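Local structure of beta-N-acetylglucosaminidase-like protein Glycoside hydrolase family 20 (Flavobacterium johnsoniae, 6YHH) at residues K193-L198 and Y292-E297; I190-K193 and L198-L201. The protein probably removes terminal N-acetylglucosamine units from chitin-derived oligosaccharides, acting as a family 20 beta-N-acetylhexosaminidase in bacterial chitin breakdown. All blocks are in the same frame, centred on the assembly; numbering follows the deposited sequence.

Contact 1: K193-L198 and Y292-E297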
loop_
_atom_site.group_PDB
_atom_site.type_symbol
_atom_site.label_atom_id
_atom_site.label_comp_id
_atom_site.label_asym_id
_atom_site.label_seq_id
_atom_site.Cartn_x
_atom_site.Cartn_y
_atom_site.Cartn_z
ATOM N N LYS A 193 -2.168 -0.744 -28.749
ATOM C CA LYS A 193 -2.992 -1.733 -29.482
ATOM C C LYS A 193 -2.629 -1.891 -30.952
ATOM O O LYS A 193 -2.821 -2.985 -31.541
ATOM C CB LYS A 193 -4.501 -1.361 -29.290
ATOM C CG LYS A 193 -4.988 -1.569 -27.872
ATOM C CD LYS A 193 -6.426 -1.043 -27.614
ATOM N N LYS A 194 -2.035 -0.874 -31.511
ATOM C CA LYS A 194 -1.584 -0.871 -32.886
ATOM C C LYS A 194 -0.149 -1.288 -33.101
ATOM O O LYS A 194 0.244 -1.517 -34.228
ATOM C CB LYS A 194 -1.680 0.505 -33.484
ATOM N N HIS A 195 0.660 -1.337 -32.012
ATOM C CA HIS A 195 2.010 -1.855 -32.056
ATOM C C HIS A 195 2.168 -2.857 -30.950
ATOM O O HIS A 195 3.018 -2.707 -30.010
ATOM C CB HIS A 195 3.022 -0.718 -31.971
ATOM C CG HIS A 195 3.054 0.075 -33.236
ATOM N ND1 HIS A 195 3.813 -0.312 -34.324
ATOM C CD2 HIS A 195 2.271 1.092 -33.660
ATOM C CE1 HIS A 195 3.602 0.525 -35.322
ATOM N NE2 HIS A 195 2.655 1.368 -34.951
ATOM N N PRO A 196 1.400 -3.951 -31.002
ATOM C CA PRO A 196 1.349 -4.873 -29.865
ATOM C C PRO A 196 2.612 -5.569 -29.490
ATOM O O PRO A 196 2.753 -5.992 -28.329
ATOM C CB PRO A 196 0.270 -5.884 -30.279
ATOM C CG PRO A 196 0.422 -5.894 -31.745
ATOM C CD PRO A 196 0.488 -4.424 -32.105
ATOM N N LYS A 197 3.575 -5.668 -30.393
ATOM C CA LYS A 197 4.817 -6.293 -30.091
ATOM C C LYS A 197 5.552 -5.575 -28.939
ATOM O O LYS A 197 6.348 -6.189 -28.233
ATOM C CB LYS A 197 5.724 -6.370 -31.267
ATOM C CG LYS A 197 5.274 -7.450 -32.288
ATOM C CD LYS A 197 6.336 -7.707 -33.371
ATOM C CE LYS A 197 6.576 -6.590 -34.374
ATOM N NZ LYS A 197 7.840 -6.717 -35.160
ATOM N N LEU A 198 5.300 -4.294 -28.799
ATOM C CA LEU A 198 5.972 -3.564 -27.671
ATOM C C LEU A 198 5.505 -4.084 -26.303
ATOM O O LEU A 198 6.318 -4.152 -25.361
ATOM C CB LEU A 198 5.742 -2.081 -27.808
ATOM C CG LEU A 198 6.581 -1.396 -28.894
ATOM C CD1 LEU A 198 5.969 -0.084 -29.289
ATOM C CD2 LEU A 198 8.075 -1.247 -28.512
ATOM N N TYR A 292 10.986 6.617 -38.526
ATOM C CA TYR A 292 10.056 7.730 -38.472
ATOM C C TYR A 292 8.621 7.283 -38.648
ATOM O O TYR A 292 7.722 7.802 -37.966
ATOM C CB TYR A 292 10.494 8.801 -39.490
ATOM C CG TYR A 292 11.889 9.312 -39.221
ATOM C CD1 TYR A 292 12.139 10.173 -38.169
ATOM C CD2 TYR A 292 12.966 8.890 -40.003
ATOM C CE1 TYR A 292 13.414 10.607 -37.904
ATOM C CE2 TYR A 292 14.256 9.293 -39.730
ATOM C CZ TYR A 292 14.479 10.177 -38.710
ATOM O OH TYR A 292 15.773 10.642 -38.469
ATOM N N LYS A 293 8.373 6.315 -39.522
ATOM C CA LYS A 293 7.055 5.733 -39.704
ATOM C C LYS A 293 6.508 5.154 -38.405
ATOM O O LYS A 293 5.362 5.468 -38.021
ATOM C CB LYS A 293 7.064 4.692 -40.808
ATOM C CG LYS A 293 5.674 4.112 -41.071
ATOM C CD LYS A 293 5.604 3.155 -42.242
ATOM C CE LYS A 293 4.198 2.551 -42.373
ATOM N N ILE A 294 7.301 4.315 -37.730
ATOM C CA ILE A 294 6.855 3.677 -36.525
ATOM C C ILE A 294 6.640 4.734 -35.426
ATOM O O ILE A 294 5.647 4.714 -34.707
ATOM C CB ILE A 294 7.865 2.607 -36.056
ATOM C CG1 ILE A 294 7.711 1.386 -37.035
ATOM C CG2 ILE A 294 7.532 2.150 -34.656
ATOM C CD1 ILE A 294 8.811 0.406 -36.915
ATOM N N LEU A 295 7.593 5.654 -35.279
ATOM C CA LEU A 295 7.431 6.700 -34.288
ATOM C C LEU A 295 6.177 7.574 -34.548
ATOM O O LEU A 295 5.440 7.893 -33.647
ATOM C CB LEU A 295 8.685 7.564 -34.142
ATOM C CG LEU A 295 9.913 6.835 -33.531
ATOM C CD1 LEU A 295 11.201 7.610 -33.615
ATOM C CD2 LEU A 295 9.553 6.519 -32.102
ATOM N N SER A 296 5.932 7.927 -35.823
ATOM C CA SER A 296 4.767 8.740 -36.134
ATOM C C SER A 296 3.482 7.985 -35.736
ATOM O O SER A 296 2.562 8.583 -35.187
ATOM C CB SER A 296 4.782 9.130 -37.626
ATOM O OG SER A 296 3.650 9.907 -38.004
ATOM N N GLU A 297 3.432 6.690 -36.008
ATOM C CA GLU A 297 2.296 5.857 -35.611
ATOM C C GLU A 297 2.104 5.750 -34.101
ATOM O O GLU A 297 0.979 5.745 -33.602
ATOM C CB GLU A 297 2.478 4.509 -36.219
ATOM C CG GLU A 297 2.296 4.456 -37.734
ATOM C CD GLU A 297 2.558 3.102 -38.338
ATOM O OE1 GLU A 297 2.815 2.118 -37.600
ATOM O OE2 GLU A 297 2.530 2.974 -39.594
#

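Contact 2: I190-K193 and L198-L201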
loop_
_atom_site.group_PDB
_atom_site.type_symbol
_atom_site.label_atom_id
_atom_site.label_comp_id
_atom_site.label_asym_id
_atom_site.label_seq_id
_atom_site.Cartn_x
_atom_site.Cartn_y
_atom_site.Cartn_z
ATOM N N ILE A 190 3.614 1.400 -22.070
ATOM C CA ILE A 190 2.385 1.991 -22.596
ATOM C C ILE A 190 1.610 0.952 -23.414
ATOM O O ILE A 190 2.145 0.454 -24.433
ATOM C CB ILE A 190 2.694 3.202 -23.494
ATOM C CG1 ILE A 190 3.551 4.256 -22.721
ATOM C CG2 ILE A 190 1.341 3.819 -23.925
ATOM C CD1 ILE A 190 4.253 5.226 -23.634
ATOM N N GLU A 191 0.405 0.592 -23.025
ATOM C CA GLU A 191 -0.353 -0.235 -23.859
ATOM C C GLU A 191 -0.508 0.434 -25.232
ATOM O O GLU A 191 -1.037 1.556 -25.381
ATOM C CB GLU A 191 -1.733 -0.529 -23.280
ATOM C CG GLU A 191 -2.637 -1.406 -24.174
ATOM C CD GLU A 191 -4.023 -1.507 -23.553
ATOM O OE1 GLU A 191 -4.664 -0.532 -23.221
ATOM O OE2 GLU A 191 -4.463 -2.627 -23.467
ATOM N N THR A 192 -0.136 -0.351 -26.232
ATOM C CA THR A 192 -0.230 0.098 -27.613
ATOM C C THR A 192 -0.936 -1.009 -28.388
ATOM O O THR A 192 -0.377 -2.046 -28.675
ATOM C CB THR A 192 1.194 0.391 -28.254
ATOM O OG1 THR A 192 2.110 -0.676 -27.956
ATOM C CG2 THR A 192 1.806 1.611 -27.677
ATOM N N LYS A 193 -2.168 -0.744 -28.749
ATOM C CA LYS A 193 -2.992 -1.733 -29.482
ATOM C C LYS A 193 -2.629 -1.891 -30.952
ATOM O O LYS A 193 -2.821 -2.985 -31.541
ATOM C CB LYS A 193 -4.501 -1.361 -29.290
ATOM C CG LYS A 193 -4.988 -1.569 -27.872
ATOM C CD LYS A 193 -6.426 -1.043 -27.614
ATOM N N LEU A 198 5.300 -4.294 -28.799
ATOM C CA LEU A 198 5.972 -3.564 -27.671
ATOM C C LEU A 198 5.505 -4.084 -26.303
ATOM O O LEU A 198 6.318 -4.152 -25.361
ATOM C CB LEU A 198 5.742 -2.081 -27.808
ATOM C CG LEU A 198 6.581 -1.396 -28.894
ATOM C CD1 LEU A 198 5.969 -0.084 -29.289
ATOM C CD2 LEU A 198 8.075 -1.247 -28.512
ATOM N N ILE A 199 4.261 -4.488 -26.225
ATOM C CA ILE A 199 3.731 -5.113 -24.986
ATOM C C ILE A 199 4.173 -6.577 -24.898
ATOM O O ILE A 199 4.598 -7.092 -23.861
ATOM C CB ILE A 199 2.203 -4.919 -24.871
ATOM C CG1 ILE A 199 1.910 -3.443 -24.719
ATOM C CG2 ILE A 199 1.662 -5.763 -23.707
ATOM C CD1 ILE A 199 2.630 -2.795 -23.513
ATOM N N GLU A 200 3.977 -7.324 -26.008
ATOM C CA GLU A 200 4.280 -8.714 -26.002
ATOM C C GLU A 200 5.718 -9.032 -25.680
ATOM O O GLU A 200 6.012 -9.962 -24.862
ATOM C CB GLU A 200 3.953 -9.295 -27.398
ATOM C CG GLU A 200 4.083 -10.800 -27.493
ATOM C CD GLU A 200 4.212 -11.328 -28.954
ATOM O OE1 GLU A 200 4.232 -10.587 -29.984
ATOM O OE2 GLU A 200 4.323 -12.575 -29.047
ATOM N N LEU A 201 6.618 -8.289 -26.297
ATOM C CA LEU A 201 8.038 -8.612 -26.329
ATOM C C LEU A 201 8.907 -7.694 -25.463
ATOM O O LEU A 201 10.039 -8.041 -25.202
ATOM C CB LEU A 201 8.566 -8.560 -27.760
ATOM C CG LEU A 201 7.911 -9.564 -28.738
ATOM C CD1 LEU A 201 8.521 -9.379 -30.091
ATOM C CD2 LEU A 201 8.031 -11.002 -28.232
#

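Contact 1: K193-L198 and Y292-E297
H195 lies on the loop leading into helix 197-202, and its side chain sets out toward helix 289-302, whose backbone at this level runs through I294 and E297, one helical turn apart. With CG anti to the carbonyl carbon (chi1 -72°), the imidazole reaches across and presents its NE2 end to E297. The two side chains cross at about a right angle, and ring and carboxylate planes stand 36° apart. H195 NE2 lies 2.8 Å from E297 OE1, near the ring plane, but the hydrogen bond is weak, bent to 117° at the hydrogen, and the position of OE1 is itself doubtful. The aliphatic stem also packs here, E297 CB being 3.4 Å from H195 NE2. Obliquely to the ring, the methyl I294 CG2 approaches H195 CE1 at 4.3 Å. The stronger polar tie of the buried histidine is at its other nitrogen, where ND1 is hydrogen-bonded to Y244 OH; L298 of helix 289-302 also touches it. The contact thus packs the excursion between strand 177-184 and helix 210-222 against an outer helix of the TIM-barrel catalytic domain of family 20 glycoside hydrolases.

Contact 2: I190-K193 and L198-L201
L198 and I199, in the first turn of helix 197-202, pack back against I190-T192 of the loop that leads into that helix. L198 meets T192: its CB lies 3.9 Å from T192 OG1, and one methyl, L198 CD1, is only slightly farther from the same oxygen, the two side chains crossing at a slant. The leucine carbons only pack against this oxygen; at chi1 46° it is tucked between the backbone N and the carbonyl carbon of T192, and its hydrogen bond is to H195 O, in the loop between the two segments. L298 of helix 289-302 and the W188 side chain also touch L198. This short helix belongs to the long connection that follows strand 177-184 of the TIM barrel and runs on to helix 210-222, so the contact folds that connection onto itself. I199 comes next and has more of its own surface buried in this contact than any other residue. Here the backbones come nearest, E191 CA and I199 CA being 6.5 Å apart, while the E191 side chain starts away from the helix. The CG1 branch of I199 bends at chi2 -57°, which sets CD1 over the backbone rather than against a side chain: I199 CD1 is 3.4 Å from I190 O and 3.9 Å from E191 CA. Lower on the same branch, I199 CG1 is 4.0 Å from T192 N. With an alanine in place of I199, the branch lying over the I190-T192 backbone would be gone, which would probably uncover I190 O and open a gap beside W188 and Y207. I190 O, beneath the methyl, has its polar partner in W188 NE1, whose side chain also touches I199, as does that of Y207.

Both contacts are mainly buried, with partly exposed members at E297 in contact 1 and at E191 and I199 in contact 2. Contact 1 is long-range: it fixes the loop just before helix 197-202 to helix 289-302, nearly a hundred residues on, through one histidine that mixes a doubtful polar approach with aliphatic packing. Contact 2 is local, only a few residues separating its segments, and packs the helix itself on the preceding loop; it has no hydrogen bond across it, and aliphatic branches lie on backbone and hydroxyl atoms instead. H195 connects the two, by its ring in contact 1 and its carbonyl beside contact 2. L298 borders both, touching H195, T192 and L198.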